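Local coordinates for protein allantoin racemase (Pseudomonas fluorescens, PDB 5LG5) that racemises allantoin, interconverting its two enantiomers, and, as a member of the HyuE family, probably acts on related 5-substituted hydantoins, at residues 134-146 against 159-173. Sequence-based numbering, arbitrary orientation.
Sequences QRCASVRASGMAV and AIVRQAELAIREDKA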
loop_
_atom_site.group_PDB
_atom_site.type_symbol
_atom_site.label_atom_id
_atom_site.label_comp_id
_atom_site.label_asym_id
_atom_site.label_seq_id
_atom_site.Cartn_x
_atom_site.Cartn_y
_atom_site.Cartn_z
ATOM N N GLN E 134 -7.818 -5.821 2.179
ATOM C CA GLN E 134 -7.216 -6.154 0.890
ATOM C C GLN E 134 -8.099 -7.004 -0.016
ATOM O O GLN E 134 -8.118 -6.805 -1.220
ATOM C CB GLN E 134 -5.876 -6.849 1.102
ATOM C CG GLN E 134 -4.954 -5.957 1.901
ATOM C CD GLN E 134 -4.129 -5.063 1.034
ATOM O OE1 GLN E 134 -3.911 -3.894 1.362
ATOM N NE2 GLN E 134 -3.616 -5.615 -0.062
ATOM N N ARG E 135 -8.834 -7.948 0.555
ATOM C CA ARG E 135 -9.686 -8.800 -0.265
ATOM C C ARG E 135 -11.133 -8.301 -0.289
ATOM O O ARG E 135 -12.052 -8.991 -0.742
ATOM C CB ARG E 135 -9.576 -10.250 0.193
ATOM C CG ARG E 135 -8.119 -10.683 0.310
ATOM C CD ARG E 135 -7.811 -11.932 -0.478
ATOM N NE ARG E 135 -8.958 -12.838 -0.541
ATOM C CZ ARG E 135 -9.051 -13.962 0.164
ATOM N NH1 ARG E 135 -8.080 -14.302 1.011
ATOM N NH2 ARG E 135 -10.121 -14.735 0.041
ATOM N N CYS E 136 -11.331 -7.086 0.193
ATOM C CA CYS E 136 -12.660 -6.501 0.131
ATOM C C CYS E 136 -12.898 -5.834 -1.229
ATOM O O CYS E 136 -12.210 -4.877 -1.596
ATOM C CB CYS E 136 -12.866 -5.499 1.274
ATOM S SG CYS E 136 -14.530 -4.804 1.312
ATOM N N ALA E 137 -13.862 -6.352 -1.986
ATOM C CA ALA E 137 -14.203 -5.763 -3.281
ATOM C C ALA E 137 -14.939 -4.421 -3.128
ATOM O O ALA E 137 -14.790 -3.523 -3.959
ATOM C CB ALA E 137 -15.026 -6.737 -4.112
ATOM N N SER E 138 -15.734 -4.297 -2.067
ATOM C CA SER E 138 -16.479 -3.075 -1.796
ATOM C C SER E 138 -17.251 -3.175 -0.491
ATOM O O SER E 138 -17.529 -4.268 0.015
ATOM C CB SER E 138 -17.455 -2.763 -2.942
ATOM O OG SER E 138 -18.361 -3.832 -3.152
ATOM N N VAL E 139 -17.583 -2.014 0.055
ATOM C CA VAL E 139 -18.550 -1.923 1.125
ATOM C C VAL E 139 -19.696 -1.101 0.587
ATOM O O VAL E 139 -19.499 0.042 0.174
ATOM C CB VAL E 139 -17.948 -1.246 2.364
ATOM C CG1 VAL E 139 -19.020 -1.089 3.489
ATOM C CG2 VAL E 139 -16.744 -2.035 2.834
ATOM N N ARG E 140 -20.884 -1.687 0.556
ATOM C CA ARG E 140 -22.030 -1.026 -0.055
ATOM C C ARG E 140 -23.169 -0.840 0.923
ATOM O O ARG E 140 -23.436 -1.708 1.759
ATOM C CB ARG E 140 -22.542 -1.837 -1.240
ATOM C CG ARG E 140 -21.598 -1.893 -2.400
ATOM C CD ARG E 140 -22.279 -2.553 -3.572
ATOM N NE ARG E 140 -21.601 -2.216 -4.808
ATOM C CZ ARG E 140 -22.079 -1.357 -5.693
ATOM N NH1 ARG E 140 -23.257 -0.783 -5.482
ATOM N NH2 ARG E 140 -21.389 -1.096 -6.793
ATOM N N ALA E 141 -23.869 0.276 0.778
ATOM C CA ALA E 141 -24.995 0.573 1.645
ATOM C C ALA E 141 -26.311 0.270 0.940
ATOM O O ALA E 141 -26.520 0.668 -0.196
ATOM C CB ALA E 141 -24.952 2.037 2.083
ATOM N N SER E 142 -27.207 -0.413 1.635
ATOM C CA SER E 142 -28.526 -0.684 1.088
ATOM C C SER E 142 -29.351 0.603 1.032
ATOM O O SER E 142 -30.255 0.726 0.211
ATOM C CB SER E 142 -29.224 -1.757 1.923
ATOM O OG SER E 142 -29.461 -1.284 3.229
ATOM N N GLY E 143 -29.063 1.544 1.931
ATOM C CA GLY E 143 -29.783 2.808 1.973
ATOM C C GLY E 143 -30.934 2.776 2.965
ATOM O O GLY E 143 -31.751 3.701 3.034
ATOM N N MET E 144 -30.989 1.710 3.749
ATOM C CA MET E 144 -32.035 1.554 4.750
ATOM C C MET E 144 -31.417 1.616 6.134
ATOM O O MET E 144 -30.383 0.990 6.376
ATOM C CB MET E 144 -32.734 0.202 4.594
ATOM C CG MET E 144 -32.998 -0.216 3.166
ATOM S SD MET E 144 -34.754 -0.381 2.833
ATOM C CE MET E 144 -35.251 1.334 2.839
ATOM N N ALA E 145 -32.031 2.372 7.040
ATOM C CA ALA E 145 -31.532 2.457 8.410
ATOM C C ALA E 145 -31.659 1.114 9.117
ATOM O O ALA E 145 -32.471 0.269 8.716
ATOM C CB ALA E 145 -32.254 3.546 9.192
ATOM N N VAL E 146 -30.853 0.924 10.164
ATOM C CA VAL E 146 -30.847 -0.319 10.932
ATOM C C VAL E 146 -32.247 -0.746 11.387
ATOM O O VAL E 146 -32.638 -1.901 11.206
ATOM C CB VAL E 146 -29.926 -0.210 12.171
ATOM C CG1 VAL E 146 -30.012 -1.470 13.008
ATOM C CG2 VAL E 146 -28.473 0.050 11.747
ATOM N N ALA E 159 -33.499 -4.131 -0.903
ATOM C CA ALA E 159 -32.425 -3.147 -1.022
ATOM C C ALA E 159 -31.060 -3.797 -0.789
ATOM O O ALA E 159 -30.078 -3.470 -1.465
ATOM C CB ALA E 159 -32.642 -2.005 -0.047
ATOM N N ILE E 160 -31.011 -4.718 0.169
ATOM C CA ILE E 160 -29.791 -5.444 0.468
ATOM C C ILE E 160 -29.439 -6.331 -0.728
ATOM O O ILE E 160 -28.305 -6.302 -1.218
ATOM C CB ILE E 160 -29.942 -6.304 1.746
ATOM C CG1 ILE E 160 -30.177 -5.430 2.977
ATOM C CG2 ILE E 160 -28.730 -7.216 1.945
ATOM C CD1 ILE E 160 -30.502 -6.236 4.235
ATOM N N VAL E 161 -30.423 -7.085 -1.228
ATOM C CA VAL E 161 -30.190 -7.947 -2.393
ATOM C C VAL E 161 -29.675 -7.161 -3.586
ATOM O O VAL E 161 -28.729 -7.610 -4.245
ATOM C CB VAL E 161 -31.453 -8.804 -2.785
ATOM C CG1 VAL E 161 -31.297 -9.477 -4.151
ATOM C CG2 VAL E 161 -31.776 -9.834 -1.698
ATOM N N ARG E 162 -30.233 -5.975 -3.833
ATOM C CA ARG E 162 -29.759 -5.175 -4.967
ATOM C C ARG E 162 -28.292 -4.804 -4.833
ATOM O O ARG E 162 -27.552 -4.878 -5.810
ATOM C CB ARG E 162 -30.592 -3.905 -5.219
ATOM C CG ARG E 162 -29.988 -3.079 -6.393
ATOM C CD ARG E 162 -30.813 -1.880 -6.911
ATOM N NE ARG E 162 -31.001 -0.804 -5.940
ATOM C CZ ARG E 162 -32.105 -0.645 -5.212
ATOM N NH1 ARG E 162 -33.120 -1.486 -5.373
ATOM N NH2 ARG E 162 -32.207 0.355 -4.341
ATOM N N GLN E 163 -27.871 -4.404 -3.634
ATOM C CA GLN E 163 -26.464 -4.052 -3.423
ATOM C C GLN E 163 -25.567 -5.267 -3.572
ATOM O O GLN E 163 -24.486 -5.183 -4.146
ATOM C CB GLN E 163 -26.252 -3.397 -2.055
ATOM C CG GLN E 163 -26.914 -2.038 -1.936
ATOM C CD GLN E 163 -26.529 -1.136 -3.085
ATOM O OE1 GLN E 163 -25.365 -1.092 -3.492
ATOM N NE2 GLN E 163 -27.510 -0.428 -3.637
ATOM N N ALA E 164 -26.028 -6.406 -3.062
ATOM C CA ALA E 164 -25.278 -7.647 -3.215
ATOM C C ALA E 164 -25.109 -8.000 -4.694
ATOM O O ALA E 164 -24.028 -8.414 -5.127
ATOM C CB ALA E 164 -25.953 -8.779 -2.463
ATOM N N GLU E 165 -26.177 -7.833 -5.468
ATOM C CA GLU E 165 -26.115 -8.116 -6.900
ATOM C C GLU E 165 -25.130 -7.184 -7.597
ATOM O O GLU E 165 -24.366 -7.608 -8.467
ATOM C CB GLU E 165 -27.514 -8.035 -7.525
ATOM C CG GLU E 165 -28.402 -9.190 -7.100
ATOM C CD GLU E 165 -29.834 -9.075 -7.608
ATOM O OE1 GLU E 165 -30.280 -7.941 -7.912
ATOM O OE2 GLU E 165 -30.517 -10.127 -7.671
ATOM N N LEU E 166 -25.133 -5.916 -7.194
ATOM C CA LEU E 166 -24.214 -4.945 -7.774
ATOM C C LEU E 166 -22.774 -5.264 -7.385
ATOM O O LEU E 166 -21.853 -5.155 -8.198
ATOM C CB LEU E 166 -24.585 -3.526 -7.333
ATOM C CG LEU E 166 -25.888 -2.945 -7.883
ATOM C CD1 LEU E 166 -26.211 -1.611 -7.219
ATOM C CD2 LEU E 166 -25.784 -2.757 -9.402
ATOM N N ALA E 167 -22.591 -5.669 -6.136
ATOM C CA ALA E 167 -21.272 -6.027 -5.646
ATOM C C ALA E 167 -20.690 -7.183 -6.461
ATOM O O ALA E 167 -19.527 -7.142 -6.878
ATOM C CB ALA E 167 -21.347 -6.386 -4.172
ATOM N N ILE E 168 -21.512 -8.192 -6.718
ATOM C CA ILE E 168 -21.080 -9.343 -7.504
ATOM C C ILE E 168 -20.766 -8.937 -8.942
ATOM O O ILE E 168 -19.665 -9.194 -9.462
ATOM C CB ILE E 168 -22.177 -10.438 -7.499
ATOM C CG1 ILE E 168 -22.390 -10.950 -6.080
ATOM C CG2 ILE E 168 -21.849 -11.563 -8.467
ATOM C CD1 ILE E 168 -23.736 -11.628 -5.864
ATOM N N ARG E 169 -21.715 -8.251 -9.567
ATOM C CA ARG E 169 -21.603 -7.902 -10.979
ATOM C C ARG E 169 -20.535 -6.851 -11.255
ATOM O O ARG E 169 -19.652 -7.054 -12.090
ATOM C CB ARG E 169 -22.959 -7.412 -11.497
ATOM C CG ARG E 169 -22.940 -6.884 -12.916
ATOM C CD ARG E 169 -24.350 -6.680 -13.452
ATOM N NE ARG E 169 -24.791 -5.302 -13.258
ATOM C CZ ARG E 169 -24.380 -4.259 -13.974
ATOM N NH1 ARG E 169 -23.485 -4.412 -14.950
ATOM N NH2 ARG E 169 -24.854 -3.050 -13.696
ATOM N N GLU E 170 -20.606 -5.737 -10.532
ATOM C CA GLU E 170 -19.715 -4.611 -10.772
ATOM C C GLU E 170 -18.401 -4.671 -9.996
ATOM O O GLU E 170 -17.352 -4.302 -10.517
ATOM C CB GLU E 170 -20.451 -3.301 -10.504
ATOM C CG GLU E 170 -21.667 -3.126 -11.394
ATOM C CD GLU E 170 -22.401 -1.841 -11.119
ATOM O OE1 GLU E 170 -22.044 -1.164 -10.126
ATOM O OE2 GLU E 170 -23.318 -1.504 -11.903
ATOM N N ASP E 171 -18.455 -5.097 -8.741
ATOM C CA ASP E 171 -17.260 -5.086 -7.912
ATOM C C ASP E 171 -16.509 -6.421 -7.913
ATOM O O ASP E 171 -15.424 -6.528 -7.325
ATOM C CB ASP E 171 -17.602 -4.678 -6.474
ATOM C CG ASP E 171 -18.378 -3.382 -6.404
ATOM O OD1 ASP E 171 -18.194 -2.550 -7.307
ATOM O OD2 ASP E 171 -19.169 -3.194 -5.450
ATOM N N LYS E 172 -17.101 -7.439 -8.534
ATOM C CA LYS E 172 -16.500 -8.795 -8.574
ATOM C C LYS E 172 -16.405 -9.469 -7.208
ATOM O O LYS E 172 -15.480 -10.263 -6.948
ATOM C CB LYS E 172 -15.135 -8.809 -9.268
ATOM C CG LYS E 172 -15.184 -8.270 -10.686
ATOM C CD LYS E 172 -16.265 -8.999 -11.485
ATOM C CE LYS E 172 -16.390 -8.418 -12.894
ATOM N NZ LYS E 172 -16.454 -9.468 -13.945
ATOM N N ALA E 173 -17.349 -9.142 -6.331
ATOM C CA ALA E 173 -17.456 -9.846 -5.069
ATOM C C ALA E 173 -17.786 -11.307 -5.367
ATOM O O ALA E 173 -18.540 -11.617 -6.305
ATOM C CB ALA E 173 -18.546 -9.233 -4.211
HETATM O O HOH W 1 -30.159 -0.767 -2.470
#
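D171 OD2 is gripped from opposite faces of its carboxylate plane by S138 OG, at 2.5 Å, and by R140 NE. The bonds tie the C-terminal part of helix 153-171 to strand 136-141 within the beta-alpha-beta crossover that carries the chain past strand 110-114 to strand 175-179 of the same parallel sheet. A small hydroxyl suits S138, whose OG bridges D171 and S111 of strand 110-114. R140 needs its length: extended from CG to NE, with chi2 at -172°, it lies across the helix and delivers a nearly straight N-H (172°) from NE to OD2, 2.7 Å away. NH1 gives a second bond to Q163 OE1 at 2.9 Å, the amide and guanidinium nearly coplanar, which helps to fix the rotation of both. L166 CB lies over one guanidinium face, and E170 OE1 makes a longer salt bridge to NH2. A leucine in place of R140 would probably leave the D171 carboxylate without its countercharge and Q163 OE1 without its donor. Beyond the strand, S142 CB packs 3.9 Å from I160 CG1, while the A159 methyl admits M144 CG to 3.7 Å. Bent at chi2 (-52°), Q163 sends NE2 to a water that also donates to S142 O and A159 O.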